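Lin2004 protein (Listeria innocua, PDB 2HUJ) is of unknown function but folds as a four-helix bundle and represents a bacterial protein family, DUF1798. Local coordinates at residues 24-29 with 127-132; 30-35 with 60-65; 96-101 with 120-125. One frame throughout, in Å; residues are numbered along the deposited sequence. Where two conformers were deposited one is given.

The three contacts join neighbouring antiparallel helices of one four-helix bundle. Contacts 1 and 2 share helix 16-45, contacts 1 and 3 share helix 112-137, and contact 3 reaches helix 88-104, the helix that follows the 52-81 partner of contact 2. Contact 2 is buried; contacts 1 and 3 run from the core towards the surface. Their chemistry differs. No hydrogen bond crosses contact 1, where methyl and methylene groups meet; a water bridges the polar rim of contact 2; a weak amide-to-hydroxyl bond crosses contact 3. Probable hydrogen bonds also tie them together, Gln28 to Arg65 between contacts 1 and 2 and Lys64 to Gln99 between contacts 2 and 3.

Contact 1: 24-29 with 127-132; sequences IRTEQL and TRVRDF
Asp131 OD1 takes two bonds from Arg130, the residue whose stem packs on Thr26 of the facing helix. NE and NH2 of Arg130 approach Asp131 OD1 side-on, each 3.1 Å away, and the oxygen lies in the guanidinium plane; this salt bridge between consecutive residues fixes the rotation of the arginine head. The pair sits where the first and last helices of an up-and-down four-helix bundle meet, their local axes 9.4 Å apart and running antiparallel at 148°. A bend at chi3 (68°) turns the guanidinium back over its own helix, where the CG2 methyl of Thr127 lies over one face, offset toward its rim.

Across the interface the packing is apolar in character, with no direct hydrogen bond. Thr26 points its CG2 methyl at the Arg130 backbone, 4.0 Å from Arg130 CB, while its OG1 lies 3.7 Å from Val129 CG1. That hydroxyl is spoken for within its own helix, by the carbonyl of Leu22. On the inner side Phe70 of helix 52-81 touches Thr26, and Leu91 of helix 88-104 touches Val129, so all four helices contribute here. Towards the rim, Glu27 lies along the stem of Arg130 with its CG and with OE2, which also has a long, weak ion pair with Lys134 of helix 112-137. Glu27 OE2 is 4.2 Å from Arg130 CG and 5.6 Å from Arg130 NE.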
loop_
_atom_site.group_PDB
_atom_site.type_symbol
_atom_site.label_atom_id
_atom_site.label_comp_id
_atom_site.label_asym_id
_atom_site.label_seq_id
_atom_site.Cartn_x
_atom_site.Cartn_y
_atom_site.Cartn_z
ATOM N N ILE A 24 4.204 -9.588 7.278
ATOM C CA ILE A 24 4.830 -8.369 7.816
ATOM C C ILE A 24 4.907 -7.250 6.751
ATOM O O ILE A 24 4.531 -6.108 7.011
ATOM C CB ILE A 24 6.220 -8.687 8.401
ATOM C CG1 ILE A 24 6.068 -9.571 9.649
ATOM C CG2 ILE A 24 6.970 -7.401 8.761
ATOM C CD1 ILE A 24 7.360 -10.090 10.195
ATOM N N ARG A 25 5.338 -7.586 5.536
ATOM C CA ARG A 25 5.428 -6.605 4.482
ATOM C C ARG A 25 4.061 -6.109 3.999
ATOM O O ARG A 25 3.912 -4.956 3.607
ATOM C CB ARG A 25 6.249 -7.158 3.327
ATOM C CG ARG A 25 7.655 -7.412 3.737
ATOM C CD ARG A 25 8.464 -7.946 2.644
ATOM N NE ARG A 25 9.838 -8.089 3.104
ATOM C CZ ARG A 25 10.881 -8.353 2.319
ATOM N NH1 ARG A 25 10.762 -8.448 0.996
ATOM N NH2 ARG A 25 12.075 -8.496 2.875
ATOM N N THR A 26 3.057 -6.972 4.088
ATOM C CA THR A 26 1.659 -6.592 3.798
ATOM C C THR A 26 1.175 -5.580 4.822
ATOM O O THR A 26 0.581 -4.588 4.459
ATOM C CB THR A 26 0.728 -7.839 3.817
ATOM O OG1 THR A 26 1.210 -8.801 2.864
ATOM C CG2 THR A 26 -0.720 -7.459 3.465
ATOM N N GLU A 27 1.471 -5.814 6.098
ATOM C CA GLU A 27 1.075 -4.888 7.178
ATOM C C GLU A 27 1.766 -3.536 6.998
ATOM O O GLU A 27 1.174 -2.447 7.144
ATOM C CB GLU A 27 1.389 -5.500 8.550
ATOM C CG GLU A 27 0.430 -6.671 8.840
ATOM C CD GLU A 27 0.823 -7.556 10.002
ATOM O OE1 GLU A 27 1.935 -7.392 10.550
ATOM O OE2 GLU A 27 -0.027 -8.423 10.335
ATOM N N GLN A 28 3.034 -3.595 6.640
ATOM C CA GLN A 28 3.801 -2.385 6.439
ATOM C C GLN A 28 3.209 -1.574 5.285
ATOM O O GLN A 28 3.076 -0.348 5.372
ATOM C CB GLN A 28 5.254 -2.753 6.157
ATOM C CG GLN A 28 6.123 -1.587 5.836
ATOM C CD GLN A 28 6.880 -1.150 7.038
ATOM O OE1 GLN A 28 8.049 -1.466 7.177
ATOM N NE2 GLN A 28 6.208 -0.478 7.950
ATOM N N LEU A 29 2.851 -2.251 4.199
ATOM C CA LEU A 29 2.259 -1.567 3.048
ATOM C C LEU A 29 0.864 -0.993 3.345
ATOM O O LEU A 29 0.538 0.111 2.884
ATOM C CB LEU A 29 2.228 -2.491 1.842
ATOM C CG LEU A 29 1.850 -1.833 0.506
ATOM C CD1 LEU A 29 2.742 -0.622 0.163
ATOM C CD2 LEU A 29 1.896 -2.845 -0.623
ATOM N N THR A 127 -5.810 -6.073 2.718
ATOM C CA THR A 127 -6.440 -6.696 3.883
ATOM C C THR A 127 -6.840 -8.144 3.548
ATOM O O THR A 127 -6.745 -9.018 4.396
ATOM C CB THR A 127 -7.621 -5.893 4.472
ATOM O OG1 THR A 127 -8.648 -5.720 3.492
ATOM C CG2 THR A 127 -7.190 -4.569 4.969
ATOM N N ARG A 128 -7.235 -8.400 2.301
ATOM C CA ARG A 128 -7.593 -9.756 1.890
ATOM C C ARG A 128 -6.347 -10.651 2.015
ATOM O O ARG A 128 -6.433 -11.761 2.537
ATOM C CB ARG A 128 -8.197 -9.776 0.493
ATOM C CG ARG A 128 -8.387 -11.177 -0.113
ATOM C CD ARG A 128 -9.317 -11.141 -1.340
ATOM N NE ARG A 128 -10.722 -10.984 -0.969
ATOM N N VAL A 129 -5.191 -10.136 1.582
ATOM C CA VAL A 129 -3.928 -10.864 1.658
ATOM C C VAL A 129 -3.533 -11.107 3.133
ATOM O O VAL A 129 -3.206 -12.213 3.533
ATOM C CB VAL A 129 -2.789 -10.108 0.944
ATOM C CG1 VAL A 129 -1.441 -10.768 1.203
ATOM C CG2 VAL A 129 -3.030 -10.043 -0.566
ATOM N N ARG A 130 -3.597 -10.053 3.929
ATOM C CA ARG A 130 -3.276 -10.137 5.335
ATOM C C ARG A 130 -4.129 -11.177 6.040
ATOM O O ARG A 130 -3.621 -12.030 6.781
ATOM C CB ARG A 130 -3.504 -8.807 5.990
ATOM C CG ARG A 130 -3.118 -8.773 7.472
ATOM C CD ARG A 130 -3.666 -7.512 8.122
ATOM N NE ARG A 130 -5.120 -7.568 8.185
ATOM C CZ ARG A 130 -5.914 -6.546 8.501
ATOM N NH1 ARG A 130 -5.405 -5.352 8.770
ATOM N NH2 ARG A 130 -7.233 -6.720 8.538
ATOM N N ASP A 131 -5.434 -11.074 5.830
ATOM C CA ASP A 131 -6.371 -11.950 6.528
ATOM C C ASP A 131 -6.154 -13.414 6.115
ATOM O O ASP A 131 -6.213 -14.325 6.944
ATOM C CB ASP A 131 -7.811 -11.493 6.266
ATOM C CG ASP A 131 -8.151 -10.171 6.945
ATOM O OD1 ASP A 131 -7.364 -9.682 7.786
ATOM O OD2 ASP A 131 -9.218 -9.591 6.614
ATOM N N PHE A 132 -5.877 -13.635 4.840
ATOM C CA PHE A 132 -5.613 -14.980 4.315
ATOM C C PHE A 132 -4.383 -15.590 4.978
ATOM O O PHE A 132 -4.376 -16.750 5.408
ATOM C CB PHE A 132 -5.390 -14.896 2.808
ATOM C CG PHE A 132 -5.012 -16.209 2.157
ATOM C CD1 PHE A 132 -3.688 -16.614 2.084
ATOM C CD2 PHE A 132 -5.989 -17.026 1.598
ATOM C CE1 PHE A 132 -3.343 -17.819 1.489
ATOM C CE2 PHE A 132 -5.649 -18.226 0.990
ATOM C CZ PHE A 132 -4.336 -18.627 0.945
#

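Contact 2: 30-35 with 60-65; sequences LLQNEK and VDEAKR
Helices 16-45 and 52-81 run antiparallel here, and their backbones come nearest at Gln32 and Ala63, whose CA atoms are 6.2 Å apart. This is the pairing of the first two helices of the four-helix bundle, where the small alanine side chain is consistent with so close an approach. Gln32 lays the flat end of its side chain against Ala63: its CD is 3.6 Å from Ala63 CB. The chain leaves with CG anti to the backbone N (chi1 -180°) and then bends at chi2 (63°), which lays the amide over Ala63, with CG, CD and NE2 all near its CB. Val98 of helix 88-104 touches Gln32 from the core, and Gln32 NE2 is bonded to Asn36 OD1 on its own helix.

Gln32 OE1 lies over Ala63 CA and also 3.7 Å from Glu62 CG at the rim, where Arg65 holds the Glu62 carboxylate with two nitrogens, one to each oxygen. Arg65 NH2 meets the syn lone pair of Glu62 OE2 nearly straight, at 174°. Between the helices one water donates to both Gln32 OE1 and Glu62 OE2 and accepts from Lys35 NZ, each oxygen or nitrogen lying 2.8 Å from it.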
loop_
_atom_site.group_PDB
_atom_site.type_symbol
_atom_site.label_atom_id
_atom_site.label_comp_id
_atom_site.label_asym_id
_atom_site.label_seq_id
_atom_site.Cartn_x
_atom_site.Cartn_y
_atom_site.Cartn_z
ATOM N N LEU A 30 0.056 -1.740 4.096
ATOM C CA LEU A 30 -1.220 -1.217 4.620
ATOM C C LEU A 30 -1.037 0.040 5.442
ATOM O O LEU A 30 -1.771 1.018 5.305
ATOM C CB LEU A 30 -1.944 -2.248 5.439
ATOM C CG LEU A 30 -2.730 -3.309 4.666
ATOM C CD1 LEU A 30 -2.963 -4.493 5.557
ATOM C CD2 LEU A 30 -4.063 -2.683 4.212
ATOM N N LEU A 31 -0.024 0.039 6.292
ATOM C CA LEU A 31 0.294 1.217 7.088
ATOM C C LEU A 31 0.697 2.421 6.234
ATOM O O LEU A 31 0.259 3.565 6.493
ATOM C CB LEU A 31 1.401 0.886 8.113
ATOM C CG LEU A 31 1.566 1.885 9.248
ATOM C CD1 LEU A 31 0.328 1.812 10.186
ATOM C CD2 LEU A 31 2.848 1.643 10.046
ATOM N N GLN A 32 1.501 2.177 5.203
ATOM C CA GLN A 32 1.840 3.237 4.265
ATOM C C GLN A 32 0.594 3.828 3.627
ATOM O O GLN A 32 0.478 5.051 3.465
ATOM C CB GLN A 32 2.813 2.743 3.191
ATOM C CG GLN A 32 3.218 3.813 2.179
ATOM C CD GLN A 32 3.982 4.983 2.805
ATOM O OE1 GLN A 32 5.007 4.762 3.405
ATOM N NE2 GLN A 32 3.466 6.230 2.673
ATOM N N ASN A 33 -0.302 2.951 3.215
ATOM C CA ASN A 33 -1.540 3.366 2.551
ATOM C C ASN A 33 -2.321 4.302 3.488
ATOM O O ASN A 33 -2.821 5.351 3.061
ATOM C CB ASN A 33 -2.330 2.125 2.154
ATOM C CG ASN A 33 -3.544 2.463 1.284
ATOM O OD1 ASN A 33 -3.414 3.223 0.304
ATOM N ND2 ASN A 33 -4.697 1.933 1.633
ATOM N N GLU A 34 -2.401 3.921 4.765
ATOM C CA GLU A 34 -3.024 4.747 5.804
ATOM C C GLU A 34 -2.333 6.096 5.988
ATOM O O GLU A 34 -2.994 7.102 6.133
ATOM C CB GLU A 34 -3.069 4.021 7.161
ATOM C CG GLU A 34 -3.871 2.777 7.226
ATOM C CD GLU A 34 -5.338 2.961 6.875
ATOM O OE1 GLU A 34 -5.878 4.075 7.015
ATOM O OE2 GLU A 34 -5.952 1.950 6.483
ATOM N N LYS A 35 -1.000 6.103 5.964
ATOM C CA LYS A 35 -0.222 7.327 6.070
ATOM C C LYS A 35 -0.579 8.277 4.934
ATOM O O LYS A 35 -0.767 9.483 5.183
ATOM C CB LYS A 35 1.278 7.055 6.028
ATOM C CG LYS A 35 1.880 6.415 7.242
ATOM C CD LYS A 35 3.398 6.318 7.041
ATOM C CE LYS A 35 4.096 5.480 8.089
ATOM N NZ LYS A 35 5.574 5.407 7.782
ATOM N N VAL A 60 7.774 9.666 -0.533
ATOM C CA VAL A 60 7.485 8.856 -1.708
ATOM C C VAL A 60 8.479 7.678 -1.816
ATOM O O VAL A 60 8.087 6.549 -2.125
ATOM C CB VAL A 60 7.443 9.697 -2.987
ATOM C CG1 VAL A 60 7.258 8.805 -4.209
ATOM C CG2 VAL A 60 6.278 10.712 -2.899
ATOM N N ASP A 61 9.756 7.948 -1.529
ATOM C CA ASP A 61 10.756 6.884 -1.484
ATOM C C ASP A 61 10.413 5.770 -0.476
ATOM O O ASP A 61 10.556 4.612 -0.779
ATOM C CB ASP A 61 12.134 7.433 -1.098
ATOM C CG ASP A 61 12.833 8.215 -2.220
ATOM O OD1 ASP A 61 12.400 8.175 -3.390
ATOM O OD2 ASP A 61 13.890 8.821 -1.890
ATOM N N GLU A 62 10.002 6.124 0.728
ATOM C CA GLU A 62 9.620 5.118 1.718
ATOM C C GLU A 62 8.393 4.309 1.215
ATOM O O GLU A 62 8.352 3.088 1.326
ATOM C CB GLU A 62 9.356 5.805 3.064
ATOM C CG GLU A 62 8.590 5.002 4.124
ATOM C CD GLU A 62 9.328 3.784 4.600
ATOM O OE1 GLU A 62 10.553 3.670 4.315
ATOM O OE2 GLU A 62 8.683 2.925 5.245
ATOM N N ALA A 63 7.394 4.990 0.650
ATOM C CA ALA A 63 6.276 4.283 0.027
ATOM C C ALA A 63 6.709 3.285 -1.061
ATOM O O ALA A 63 6.233 2.136 -1.098
ATOM C CB ALA A 63 5.251 5.281 -0.545
ATOM N N LYS A 64 7.646 3.698 -1.900
ATOM C CA LYS A 64 8.187 2.837 -2.962
ATOM C C LYS A 64 8.935 1.628 -2.371
ATOM O O LYS A 64 8.810 0.522 -2.876
ATOM C CB LYS A 64 9.136 3.646 -3.852
ATOM C CG LYS A 64 9.687 2.899 -5.068
ATOM C CD LYS A 64 8.600 2.495 -6.029
ATOM C CE LYS A 64 9.119 2.375 -7.458
ATOM N NZ LYS A 64 8.103 2.702 -8.512
ATOM N N ARG A 65 9.714 1.853 -1.322
ATOM C CA ARG A 65 10.415 0.768 -0.603
ATOM C C ARG A 65 9.389 -0.245 -0.074
ATOM O O ARG A 65 9.568 -1.441 -0.244
ATOM C CB ARG A 65 11.263 1.333 0.550
ATOM C CG ARG A 65 11.946 0.254 1.417
ATOM C CD ARG A 65 12.431 0.808 2.779
ATOM N NE ARG A 65 11.342 0.945 3.757
ATOM C CZ ARG A 65 10.954 -0.002 4.617
ATOM N NH1 ARG A 65 11.538 -1.197 4.650
ATOM N NH2 ARG A 65 9.961 0.249 5.459
HETATM O O HOH W 1 5.962 3.516 5.767
#

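Contact 3: 96-101 with 120-125; sequences DNVQMT and QSTKYT
Thr122 meets helix 88-104 with both of its branches, and the tight part of the contact is built around it. Its CG2 methyl is 3.6 Å from Val98 CG2, the two side chains crossing at about a right angle. On the other branch, Thr122 OG1 sits only 3.1 Å from Asn97 CB, as these two side chains slide past each other in opposite directions. The first torsion of Thr122 (chi1 -63°) sets CG2 anti to the backbone N and OG1 beside it, so that the methyl and the hydroxyl divide the two neighbours between them. Asn33 of helix 16-45 touches Thr122 as well.

The hydroxyl is the polar centre of the contact. Its stronger partner is the carbonyl of Ala94, one turn earlier on the opposing helix, which makes it a direct polar link between helices 88-104 and 112-137. Also in the inner part, Thr101 OG1 bonds to Asn97 O at 2.8 Å, while Thr101 N reaches the same oxygen from the other face of its plane. Thr101 OG1 also meets Asn36 ND2 of helix 16-45.

On the more exposed side the fit is looser. The amide end of Asn97 gives Thr122 OG1 a weak hydrogen bond, 3.3 Å from Asn97 ND2. Ser121 is partly exposed, and its OG stays 3.8 Å from Asn97 ND2.

Locally the axes are 9.6 Å apart and antiparallel at 144°. Small valine and threonine groups facing inward, with the Asn97 amide end and Ser121 further out, here join the last two helices of the four-helix bundle adopted by this family, here with up-and-down topology.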
loop_
_atom_site.group_PDB
_atom_site.type_symbol
_atom_site.label_atom_id
_atom_site.label_comp_id
_atom_site.label_asym_id
_atom_site.label_seq_id
_atom_site.Cartn_x
_atom_site.Cartn_y
_atom_site.Cartn_z
ATOM N N ASP A 96 0.751 0.306 -7.251
ATOM C CA ASP A 96 0.732 1.540 -8.043
ATOM C C ASP A 96 -0.070 2.599 -7.316
ATOM O O ASP A 96 0.338 3.788 -7.259
ATOM C CB ASP A 96 0.106 1.336 -9.412
ATOM C CG ASP A 96 0.935 0.491 -10.348
ATOM O OD1 ASP A 96 2.165 0.335 -10.137
ATOM O OD2 ASP A 96 0.327 -0.021 -11.323
ATOM N N ASN A 97 -1.211 2.196 -6.753
ATOM C CA ASN A 97 -2.085 3.148 -6.049
ATOM C C ASN A 97 -1.377 3.826 -4.895
ATOM O O ASN A 97 -1.599 4.996 -4.612
ATOM C CB ASN A 97 -3.325 2.447 -5.474
ATOM C CG ASN A 97 -4.252 1.887 -6.542
ATOM O OD1 ASN A 97 -4.185 2.283 -7.699
ATOM N ND2 ASN A 97 -5.103 0.936 -6.162
ATOM N N VAL A 98 -0.586 3.047 -4.159
ATOM C CA VAL A 98 0.136 3.580 -3.012
ATOM C C VAL A 98 1.134 4.643 -3.454
ATOM O O VAL A 98 1.285 5.665 -2.797
ATOM C CB VAL A 98 0.856 2.474 -2.269
ATOM C CG1 VAL A 98 1.704 3.044 -1.125
ATOM C CG2 VAL A 98 -0.157 1.479 -1.674
ATOM N N GLN A 99 1.801 4.433 -4.587
ATOM C CA GLN A 99 2.746 5.437 -5.060
ATOM C C GLN A 99 1.999 6.708 -5.506
ATOM O O GLN A 99 2.406 7.829 -5.161
ATOM C CB GLN A 99 3.633 4.908 -6.185
ATOM C CG GLN A 99 4.536 6.014 -6.782
ATOM C CD GLN A 99 5.715 5.478 -7.563
ATOM O OE1 GLN A 99 6.486 4.667 -7.049
ATOM N NE2 GLN A 99 5.843 5.901 -8.829
HETATM N N MSE A 100 0.910 6.548 -6.262
HETATM C CA MSE A 100 0.133 7.686 -6.735
HETATM C C MSE A 100 -0.409 8.545 -5.589
HETATM O O MSE A 100 -0.334 9.788 -5.629
HETATM C CB MSE A 100 -1.055 7.234 -7.574
HETATM C CG MSE A 100 -0.717 6.670 -8.885
HETATM SE SE MSE A 100 -2.521 5.976 -9.553
HETATM C CE MSE A 100 -2.097 4.519 -9.614
ATOM N N THR A 101 -1.001 7.890 -4.608
ATOM C CA THR A 101 -1.577 8.575 -3.450
ATOM C C THR A 101 -0.496 9.177 -2.531
ATOM O O THR A 101 -0.729 10.217 -1.903
ATOM C CB THR A 101 -2.565 7.691 -2.667
ATOM O OG1 THR A 101 -1.961 6.461 -2.264
ATOM C CG2 THR A 101 -3.833 7.417 -3.513
ATOM N N GLN A 120 -9.062 3.060 -0.857
ATOM C CA GLN A 120 -9.886 1.910 -0.454
ATOM C C GLN A 120 -9.559 0.652 -1.245
ATOM O O GLN A 120 -9.543 -0.453 -0.684
ATOM C CB GLN A 120 -11.370 2.242 -0.582
ATOM C CG GLN A 120 -11.808 3.230 0.479
ATOM C CD GLN A 120 -13.300 3.454 0.593
ATOM O OE1 GLN A 120 -14.030 3.555 -0.411
ATOM N NE2 GLN A 120 -13.763 3.615 1.842
ATOM N N SER A 121 -9.286 0.804 -2.538
ATOM C CA SER A 121 -8.959 -0.342 -3.382
ATOM C C SER A 121 -7.731 -1.067 -2.812
ATOM O O SER A 121 -7.727 -2.286 -2.650
ATOM C CB SER A 121 -8.694 0.105 -4.823
ATOM O OG SER A 121 -8.282 -0.992 -5.620
ATOM N N THR A 122 -6.675 -0.318 -2.521
ATOM C CA THR A 122 -5.500 -0.897 -1.892
ATOM C C THR A 122 -5.784 -1.547 -0.567
ATOM O O THR A 122 -5.325 -2.668 -0.294
ATOM C CB THR A 122 -4.406 0.175 -1.726
ATOM O OG1 THR A 122 -4.017 0.623 -3.031
ATOM C CG2 THR A 122 -3.203 -0.413 -1.036
ATOM N N LYS A 123 -6.558 -0.860 0.260
ATOM C CA LYS A 123 -6.882 -1.379 1.563
ATOM C C LYS A 123 -7.613 -2.713 1.450
ATOM O O LYS A 123 -7.298 -3.649 2.170
ATOM C CB LYS A 123 -7.717 -0.365 2.356
ATOM C CG LYS A 123 -8.085 -0.839 3.779
ATOM C CD LYS A 123 -8.569 0.295 4.726
ATOM C CE LYS A 123 -9.817 1.004 4.255
ATOM N NZ LYS A 123 -10.350 2.001 5.289
ATOM N N TYR A 124 -8.563 -2.794 0.536
ATOM C CA TYR A 124 -9.327 -4.027 0.275
ATOM C C TYR A 124 -8.447 -5.186 -0.151
ATOM O O TYR A 124 -8.483 -6.264 0.446
ATOM C CB TYR A 124 -10.479 -3.776 -0.702
ATOM C CG TYR A 124 -11.513 -2.773 -0.212
ATOM C CD1 TYR A 124 -11.664 -2.469 1.167
ATOM C CD2 TYR A 124 -12.333 -2.113 -1.103
ATOM C CE1 TYR A 124 -12.589 -1.511 1.604
ATOM C CE2 TYR A 124 -13.281 -1.185 -0.677
ATOM C CZ TYR A 124 -13.404 -0.883 0.672
ATOM O OH TYR A 124 -14.353 0.048 1.022
ATOM N N THR A 125 -7.608 -4.950 -1.129
ATOM C CA THR A 125 -6.747 -5.998 -1.672
ATOM C C THR A 125 -5.756 -6.491 -0.620
ATOM O O THR A 125 -5.556 -7.697 -0.451
ATOM C CB THR A 125 -6.013 -5.474 -2.903
ATOM O OG1 THR A 125 -6.973 -5.133 -3.927
ATOM C CG2 THR A 125 -5.006 -6.513 -3.444
#